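Local atomic coordinates of alpha-L-rhamnosidase (PDB entry 3W5M), a protein that hydrolyses terminal alpha-L-rhamnose residues from citrus flavonoid glycosides and gum arabic, and binds L-rhamnose through a calcium-dependent carbohydrate-binding module. Residues R941-R946 and T988-W993; G965-R970 and S983-T988. One frame throughout, in Å; residues are numbered along the deposited sequence.

Contact 1: R941-R946 and T988-W993; sequences RQVVIR and TTAEVW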
ATOM      1  N   ARG A 941     -12.765  -1.751 -26.286  0.50 27.92           N
ATOM      2  CA  ARG A 941     -13.910  -1.867 -27.194  0.50 30.26           C
ATOM      3  C   ARG A 941     -13.425  -2.274 -28.587  0.50 29.11           C
ATOM      4  O   ARG A 941     -14.118  -2.988 -29.320  0.50 29.73           O
ATOM      5  CB  ARG A 941     -14.687  -0.549 -27.271  0.50 30.98           C
ATOM      6  CG  ARG A 941     -16.086  -0.721 -27.839  0.50 33.15           C
ATOM      7  CD  ARG A 941     -16.778  -1.902 -27.166  0.50 33.66           C
ATOM      8  NE  ARG A 941     -18.083  -2.197 -27.749  0.50 34.86           N
ATOM      9  CZ  ARG A 941     -19.200  -1.536 -27.458  0.50 35.72           C
ATOM     10  NH1 ARG A 941     -19.192  -0.530 -26.591  0.50 33.86           N
ATOM     11  NH2 ARG A 941     -20.333  -1.882 -28.042  0.50 37.67           N
ATOM     12  N   GLN A 942     -12.244  -1.781 -28.946  1.00 29.00           N
ATOM     13  CA  GLN A 942     -11.482  -2.282 -30.074  1.00 28.39           C
ATOM     14  C   GLN A 942     -10.131  -2.646 -29.480  1.00 28.15           C
ATOM     15  O   GLN A 942      -9.571  -1.865 -28.702  1.00 27.68           O
ATOM     16  CB  GLN A 942     -11.260  -1.209 -31.157  1.00 28.96           C
ATOM     17  CG  GLN A 942     -10.594  -1.784 -32.394  1.00 31.45           C
ATOM     18  CD  GLN A 942      -9.910  -0.743 -33.275  1.00 35.76           C
ATOM     19  OE1 GLN A 942      -9.201   0.155 -32.791  1.00 36.29           O
ATOM     20  NE2 GLN A 942     -10.103  -0.874 -34.579  1.00 35.24           N
ATOM     21  N   VAL A 943      -9.628  -3.832 -29.817  1.00 24.94           N
ATOM     22  CA  VAL A 943      -8.286  -4.245 -29.404  1.00 26.46           C
ATOM     23  C   VAL A 943      -7.340  -4.212 -30.620  1.00 29.10           C
ATOM     24  O   VAL A 943      -7.685  -4.748 -31.688  1.00 28.65           O
ATOM     25  CB  VAL A 943      -8.292  -5.629 -28.683  1.00 26.36           C
ATOM     26  CG1 VAL A 943      -8.855  -6.727 -29.566  1.00 29.24           C
ATOM     27  CG2 VAL A 943      -6.908  -6.006 -28.177  1.00 25.75           C
ATOM     28  N   VAL A 944      -6.184  -3.563 -30.476  1.00 26.96           N
ATOM     29  CA  VAL A 944      -5.148  -3.655 -31.510  1.00 27.36           C
ATOM     30  C   VAL A 944      -4.244  -4.839 -31.177  1.00 28.05           C
ATOM     31  O   VAL A 944      -3.629  -4.885 -30.094  1.00 27.05           O
ATOM     32  CB  VAL A 944      -4.309  -2.371 -31.626  1.00 27.46           C
ATOM     33  CG1 VAL A 944      -3.235  -2.537 -32.692  1.00 30.38           C
ATOM     34  CG2 VAL A 944      -5.178  -1.158 -31.919  1.00 28.13           C
ATOM     35  N   ILE A 945      -4.216  -5.812 -32.086  1.00 28.66           N
ATOM     36  CA  ILE A 945      -3.394  -7.005 -31.970  1.00 28.27           C
ATOM     37  C   ILE A 945      -2.233  -6.906 -32.947  1.00 30.45           C
ATOM     38  O   ILE A 945      -2.356  -7.238 -34.142  1.00 29.54           O
ATOM     39  CB  ILE A 945      -4.232  -8.281 -32.160  1.00 29.36           C
ATOM     40  CG1 ILE A 945      -5.334  -8.300 -31.081  1.00 29.55           C
ATOM     41  CG2 ILE A 945      -3.353  -9.513 -32.143  1.00 27.16           C
ATOM     42  CD1 ILE A 945      -6.300  -9.459 -31.144  1.00 34.09           C
ATOM     43  N   ARG A 946      -1.103  -6.453 -32.417  1.00 30.12           N
ATOM     44  CA  ARG A 946       0.073  -6.151 -33.224  1.00 31.88           C
ATOM     45  C   ARG A 946       1.347  -6.715 -32.552  1.00 32.62           C
ATOM     46  O   ARG A 946       2.155  -5.949 -32.019  1.00 34.02           O
ATOM     47  CB  ARG A 946       0.156  -4.642 -33.463  1.00 34.22           C
ATOM     48  CG  ARG A 946       1.243  -4.247 -34.447  1.00 37.31           C
ATOM     49  CD  ARG A 946       1.230  -2.774 -34.798  1.00 39.77           C
ATOM     50  NE  ARG A 946       2.169  -2.566 -35.895  1.00 43.58           N
ATOM     51  CZ  ARG A 946       2.387  -1.416 -36.522  1.00 44.50           C
ATOM     52  NH1 ARG A 946       1.737  -0.312 -36.168  1.00 45.55           N
ATOM     53  NH2 ARG A 946       3.275  -1.382 -37.511  1.00 48.63           N
ATOM     54  N   THR A 988     -16.958  -6.622 -28.997  1.00 24.91           N
ATOM     55  CA  THR A 988     -15.719  -5.877 -29.256  1.00 25.49           C
ATOM     56  C   THR A 988     -15.239  -6.272 -30.646  1.00 24.35           C
ATOM     57  O   THR A 988     -15.739  -7.243 -31.222  1.00 24.81           O
ATOM     58  CB  THR A 988     -14.614  -6.113 -28.170  1.00 24.51           C
ATOM     59  OG1 THR A 988     -13.951  -7.354 -28.389  1.00 24.20           O
ATOM     60  CG2 THR A 988     -15.189  -6.093 -26.767  1.00 24.43           C
ATOM     61  N   THR A 989     -14.308  -5.506 -31.197  1.00 25.94           N
ATOM     62  CA  THR A 989     -13.683  -5.852 -32.472  1.00 28.28           C
ATOM     63  C   THR A 989     -12.167  -5.787 -32.320  1.00 26.84           C
ATOM     64  O   THR A 989     -11.657  -5.364 -31.273  1.00 27.81           O
ATOM     65  CB  THR A 989     -14.078  -4.865 -33.576  1.00 29.52           C
ATOM     66  OG1 THR A 989     -13.650  -3.556 -33.180  1.00 32.17           O
ATOM     67  CG2 THR A 989     -15.586  -4.887 -33.846  1.00 31.45           C
ATOM     68  N   ALA A 990     -11.444  -6.198 -33.357  1.00 27.02           N
ATOM     69  CA  ALA A 990      -9.988  -6.142 -33.331  1.00 26.16           C
ATOM     70  C   ALA A 990      -9.425  -5.666 -34.659  1.00 28.98           C
ATOM     71  O   ALA A 990     -10.048  -5.844 -35.707  1.00 27.51           O
ATOM     72  CB  ALA A 990      -9.424  -7.500 -32.994  1.00 25.74           C
ATOM     73  N   GLU A 991      -8.254  -5.048 -34.580  1.00 29.90           N
ATOM     74  CA  GLU A 991      -7.423  -4.789 -35.742  1.00 31.50           C
ATOM     75  C   GLU A 991      -6.170  -5.635 -35.587  1.00 31.07           C
ATOM     76  O   GLU A 991      -5.445  -5.489 -34.618  1.00 29.07           O
ATOM     77  CB  GLU A 991      -7.071  -3.327 -35.789  1.00 35.37           C
ATOM     78  CG  GLU A 991      -6.175  -2.941 -36.944  1.00 42.45           C
ATOM     79  CD  GLU A 991      -5.775  -1.486 -36.850  1.00 49.07           C
ATOM     80  OE1 GLU A 991      -4.834  -1.178 -36.074  1.00 51.27           O
ATOM     81  OE2 GLU A 991      -6.413  -0.659 -37.540  1.00 47.58           O
ATOM     82  N   VAL A 992      -5.933  -6.531 -36.539  1.00 30.68           N
ATOM     83  CA  VAL A 992      -4.870  -7.511 -36.428  1.00 30.77           C
ATOM     84  C   VAL A 992      -3.807  -7.191 -37.474  1.00 35.66           C
ATOM     85  O   VAL A 992      -4.136  -6.918 -38.628  1.00 34.65           O
ATOM     86  CB  VAL A 992      -5.413  -8.934 -36.608  1.00 30.78           C
ATOM     87  CG1 VAL A 992      -4.311  -9.975 -36.449  1.00 31.86           C
ATOM     88  CG2 VAL A 992      -6.524  -9.200 -35.595  1.00 32.47           C
ATOM     89  N   TRP A 993      -2.546  -7.182 -37.042  1.00 35.29           N
ATOM     90  CA  TRP A 993      -1.398  -6.944 -37.922  1.00 39.55           C
ATOM     91  C   TRP A 993      -0.558  -8.202 -37.979  1.00 42.51           C
ATOM     92  O   TRP A 993      -0.077  -8.670 -36.942  1.00 40.95           O
ATOM     93  CB  TRP A 993      -0.536  -5.824 -37.380  1.00 35.85           C
ATOM     94  CG  TRP A 993      -1.220  -4.536 -37.246  1.00 39.09           C
ATOM     95  CD1 TRP A 993      -2.316  -4.256 -36.473  1.00 38.16           C
ATOM     96  CD2 TRP A 993      -0.851  -3.304 -37.884  1.00 41.36           C
ATOM     97  NE1 TRP A 993      -2.655  -2.927 -36.593  1.00 38.62           N
ATOM     98  CE2 TRP A 993      -1.777  -2.318 -37.453  1.00 40.92           C
ATOM     99  CE3 TRP A 993       0.165  -2.939 -38.780  1.00 43.09           C
ATOM    100  CZ2 TRP A 993      -1.715  -0.989 -37.886  1.00 40.84           C
ATOM    101  CZ3 TRP A 993       0.223  -1.618 -39.214  1.00 43.28           C
ATOM    102  CH2 TRP A 993      -0.715  -0.657 -38.763  1.00 43.11           C
TER
HETATM  103  O   HOH W   1     -11.475  -3.403 -36.145  1.00 48.46           O
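Arg946 lays its guanidinium flat on the indole of Trp993, planes 10° apart, in a cation-pi stack that puts CZ of Arg946 3.5 Å from CZ3 of Trp993. The arginine chain stays extended from CG to NE, CG anti to the backbone N (chi1 -172°), and its CD makes a CH-pi contact over the five-membered ring, while Asp1014 takes NH2 in a salt bridge. In its own plane the indole gives NE1 to OE1 of Glu991 at 2.8 Å, a bond that meets the oxygen from above the carboxylate plane. With a leucine in place of Trp993, the guanidinium would probably lose its flat support and Glu991 OE1 its indole donor.

Five backbone hydrogen bonds join the parallel segments 941-946 and 988-993, from Thr989 N on Arg941 O, just ahead of strand 942-945, to Trp993 N on Ile945 O (2.9 Å). The strands, 942-945 and 989-995, are the second and third of a mixed five-stranded sheet in the C-terminal beta-sandwich domain, flanked by 934-935 and 1016-1021.

Apolar contacts line the buried face: Val943 CG1 meets Ala990 CB at 3.6 Å and Ile945 CD1 approaches the same methyl at 4.1 Å, with Leu980 and Val984 of strand 977-984 against it. On the opposite face Gln942 CG lies 3.6 Å from Thr989 OG1, and a water links Gln942 NE2 to Ala990 O, weakly at the carbonyl.

Contact 2: G965-R970 and S983-T988; sequences GPVSTR and SVPPNT
Ser968 and Ser983 face each other as an antiparallel hydrogen-bonded pair, their backbones joined by two bonds of equal length. Ser968 N reaches Ser983 O at 3.0 Å, in the carbonyl plane and on a lone pair, whereas in the return bond Ser983 N stands above the carbonyl plane of Ser968 O. Val967 adds a CA-H...O contact to Ser983 O. Beyond this pair the second segment leaves the strand: Pro985 to Thr988 form a type II beta turn with Asn987 at its third position, and Pro985 O receives both Thr988 OG1, at 2.9 Å and on a lone pair, and, more weakly, Thr988 N.

The pair belongs to the hairpin of strands 965-974 and 977-984, two neighbours in the antiparallel sheet of the C-terminal beta-sandwich domain. The turn reaches toward the N-terminal immunoglobulin-like domain, where the side-chain amide of Asn987 is hydrogen-bonded, OD1 to Gln40 N and ND2 to Asp68 O and Ser70 OG.

Among the side chains, the Pro985 ring does most of the touching. Its CD lies 3.6 Å from Val967 CG2, a methyl placed anti to its own carbonyl carbon. The same Pro985 CD comes within 3.4 Å of Pro966 O. Ser968 CB and Ser983 CB meet at 4.1 Å. The hydroxyl of Ser968 bonds to Thr959 on the adjoining strand. Ser983 OG, anti to its backbone N (chi1 -177°), shares a water with Pro966 O, to which that water donates at 2.6 Å.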
ATOM      1  N   GLY A 965     -14.468  -9.410 -21.117  1.00 21.62           N
ATOM      2  CA  GLY A 965     -14.104 -10.841 -21.061  1.00 22.96           C
ATOM      3  C   GLY A 965     -12.688 -11.062 -21.595  1.00 22.93           C
ATOM      4  O   GLY A 965     -11.952 -10.090 -21.898  1.00 22.80           O
ATOM      5  N   PRO A 966     -12.287 -12.335 -21.744  1.00 25.07           N
ATOM      6  CA  PRO A 966     -10.873 -12.591 -22.075  1.00 25.73           C
ATOM      7  C   PRO A 966     -10.459 -12.162 -23.493  1.00 25.79           C
ATOM      8  O   PRO A 966     -11.185 -12.382 -24.471  1.00 25.44           O
ATOM      9  CB  PRO A 966     -10.717 -14.106 -21.853  1.00 27.97           C
ATOM     10  CG  PRO A 966     -12.094 -14.662 -21.995  1.00 28.08           C
ATOM     11  CD  PRO A 966     -13.073 -13.578 -21.612  1.00 26.00           C
ATOM     12  N   VAL A 967      -9.309 -11.508 -23.566  1.00 24.15           N
ATOM     13  CA  VAL A 967      -8.662 -11.187 -24.821  1.00 25.21           C
ATOM     14  C   VAL A 967      -7.378 -12.012 -24.830  1.00 25.56           C
ATOM     15  O   VAL A 967      -6.494 -11.780 -24.012  1.00 24.06           O
ATOM     16  CB  VAL A 967      -8.371  -9.690 -24.942  1.00 24.87           C
ATOM     17  CG1 VAL A 967      -7.589  -9.395 -26.221  1.00 27.49           C
ATOM     18  CG2 VAL A 967      -9.693  -8.929 -24.949  1.00 25.47           C
ATOM     19  N   SER A 968      -7.294 -12.999 -25.726  1.00 26.31           N
ATOM     20  CA  SER A 968      -6.132 -13.892 -25.759  1.00 27.69           C
ATOM     21  C   SER A 968      -5.369 -13.839 -27.071  1.00 29.49           C
ATOM     22  O   SER A 968      -5.952 -13.575 -28.125  1.00 27.94           O
ATOM     23  CB  SER A 968      -6.548 -15.326 -25.473  1.00 28.80           C
ATOM     24  OG  SER A 968      -7.252 -15.358 -24.242  1.00 33.58           O
ATOM     25  N   THR A 969      -4.058 -14.069 -26.980  1.00 29.58           N
ATOM     26  CA  THR A 969      -3.182 -14.187 -28.148  1.00 31.42           C
ATOM     27  C   THR A 969      -2.221 -15.358 -27.962  1.00 33.48           C
ATOM     28  O   THR A 969      -1.880 -15.723 -26.840  1.00 32.39           O
ATOM     29  CB  THR A 969      -2.333 -12.926 -28.432  1.00 32.02           C
ATOM     30  OG1 THR A 969      -1.487 -12.636 -27.305  1.00 36.43           O
ATOM     31  CG2 THR A 969      -3.197 -11.721 -28.761  1.00 32.52           C
ATOM     32  N   ARG A 970      -1.820 -15.965 -29.080  1.00 31.80           N
ATOM     33  CA  ARG A 970      -0.800 -16.993 -29.085  1.00 31.40           C
ATOM     34  C   ARG A 970      -0.177 -16.969 -30.466  1.00 33.00           C
ATOM     35  O   ARG A 970      -0.877 -17.178 -31.460  1.00 31.69           O
ATOM     36  CB  ARG A 970      -1.393 -18.361 -28.814  1.00 33.65           C
ATOM     37  CG  ARG A 970      -0.330 -19.445 -28.774  1.00 41.77           C
ATOM     38  CD  ARG A 970      -0.887 -20.731 -28.201  1.00 48.43           C
ATOM     39  NE  ARG A 970      -0.137 -21.891 -28.672  1.00 56.34           N
ATOM     40  CZ  ARG A 970      -0.635 -23.124 -28.761  1.00 60.27           C
ATOM     41  NH1 ARG A 970      -1.897 -23.376 -28.415  1.00 61.67           N
ATOM     42  NH2 ARG A 970       0.127 -24.113 -29.208  1.00 61.11           N
ATOM     43  N   SER A 983      -8.386 -14.709 -29.412  1.00 32.19           N
ATOM     44  CA  SER A 983      -9.760 -14.799 -28.956  1.00 30.74           C
ATOM     45  C   SER A 983     -10.162 -13.375 -28.586  1.00 28.53           C
ATOM     46  O   SER A 983      -9.460 -12.709 -27.826  1.00 28.02           O
ATOM     47  CB  SER A 983      -9.873 -15.776 -27.776  1.00 30.57           C
ATOM     48  OG  SER A 983     -11.218 -15.928 -27.351  1.00 31.74           O
ATOM     49  N   VAL A 984     -11.257 -12.908 -29.186  1.00 26.36           N
ATOM     50  CA  VAL A 984     -11.755 -11.536 -29.064  1.00 25.62           C
ATOM     51  C   VAL A 984     -13.201 -11.645 -28.577  1.00 25.26           C
ATOM     52  O   VAL A 984     -13.999 -12.380 -29.164  1.00 25.30           O
ATOM     53  CB  VAL A 984     -11.707 -10.798 -30.429  1.00 26.31           C
ATOM     54  CG1 VAL A 984     -12.333  -9.415 -30.343  1.00 25.42           C
ATOM     55  CG2 VAL A 984     -10.270 -10.675 -30.914  1.00 27.59           C
ATOM     56  N   PRO A 985     -13.551 -10.963 -27.475  1.00 24.90           N
ATOM     57  CA  PRO A 985     -14.886 -11.200 -26.916  1.00 23.86           C
ATOM     58  C   PRO A 985     -16.049 -10.526 -27.661  1.00 24.92           C
ATOM     59  O   PRO A 985     -15.889  -9.451 -28.272  1.00 22.95           O
ATOM     60  CB  PRO A 985     -14.787 -10.631 -25.484  1.00 25.18           C
ATOM     61  CG  PRO A 985     -13.618  -9.732 -25.499  1.00 25.72           C
ATOM     62  CD  PRO A 985     -12.683 -10.202 -26.558  1.00 24.77           C
ATOM     63  N   PRO A 986     -17.237 -11.133 -27.577  1.00 25.58           N
ATOM     64  CA  PRO A 986     -18.440 -10.539 -28.168  1.00 25.56           C
ATOM     65  C   PRO A 986     -18.610  -9.075 -27.754  1.00 27.23           C
ATOM     66  O   PRO A 986     -18.270  -8.700 -26.618  1.00 26.72           O
ATOM     67  CB  PRO A 986     -19.550 -11.403 -27.596  1.00 26.16           C
ATOM     68  CG  PRO A 986     -18.914 -12.735 -27.412  1.00 25.54           C
ATOM     69  CD  PRO A 986     -17.518 -12.442 -26.962  1.00 26.24           C
ATOM     70  N   ASN A 987     -19.093  -8.261 -28.695  1.00 25.78           N
ATOM     71  CA  ASN A 987     -19.325  -6.829 -28.490  1.00 24.74           C
ATOM     72  C   ASN A 987     -18.036  -6.018 -28.512  1.00 24.84           C
ATOM     73  O   ASN A 987     -18.011  -4.863 -28.086  1.00 26.26           O
ATOM     74  CB  ASN A 987     -20.194  -6.524 -27.223  1.00 25.81           C
ATOM     75  CG  ASN A 987     -21.030  -5.268 -27.401  1.00 26.34           C
ATOM     76  OD1 ASN A 987     -21.515  -5.008 -28.504  1.00 28.98           O
ATOM     77  ND2 ASN A 987     -21.183  -4.474 -26.349  1.00 26.90           N
ATOM     78  N   THR A 988     -16.958  -6.622 -28.997  1.00 24.91           N
ATOM     79  CA  THR A 988     -15.719  -5.877 -29.256  1.00 25.49           C
ATOM     80  C   THR A 988     -15.239  -6.272 -30.646  1.00 24.35           C
ATOM     81  O   THR A 988     -15.739  -7.243 -31.222  1.00 24.81           O
ATOM     82  CB  THR A 988     -14.614  -6.113 -28.170  1.00 24.51           C
ATOM     83  OG1 THR A 988     -13.951  -7.354 -28.389  1.00 24.20           O
ATOM     84  CG2 THR A 988     -15.189  -6.093 -26.767  1.00 24.43           C
TER
HETATM   85  O   HOH W   2     -12.746 -13.821 -26.034  1.00 28.58           O

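From the N terminus, the chain first runs through 941-946, crosses to the antiparallel sheet with strand 955-962 and turns into 965-970, returns along strand 977-984 and, by the turn at 985-988, passes back to the mixed sheet as 988-993. Contact 2 therefore closes a short loop of 12 residues within the longer one, of 41 residues, that contact 1 closes; the two nest without crossing and share Thr988. Contact 2 ties neighbouring strands of the antiparallel sheet, contact 1 those of the mixed sheet. Their centres are 9 Å apart, and the sheets pack directly: Val943 meets Val967, Ile945 meets Thr969, and Ala990 meets Val984, joining the two layers of the C-terminal domain.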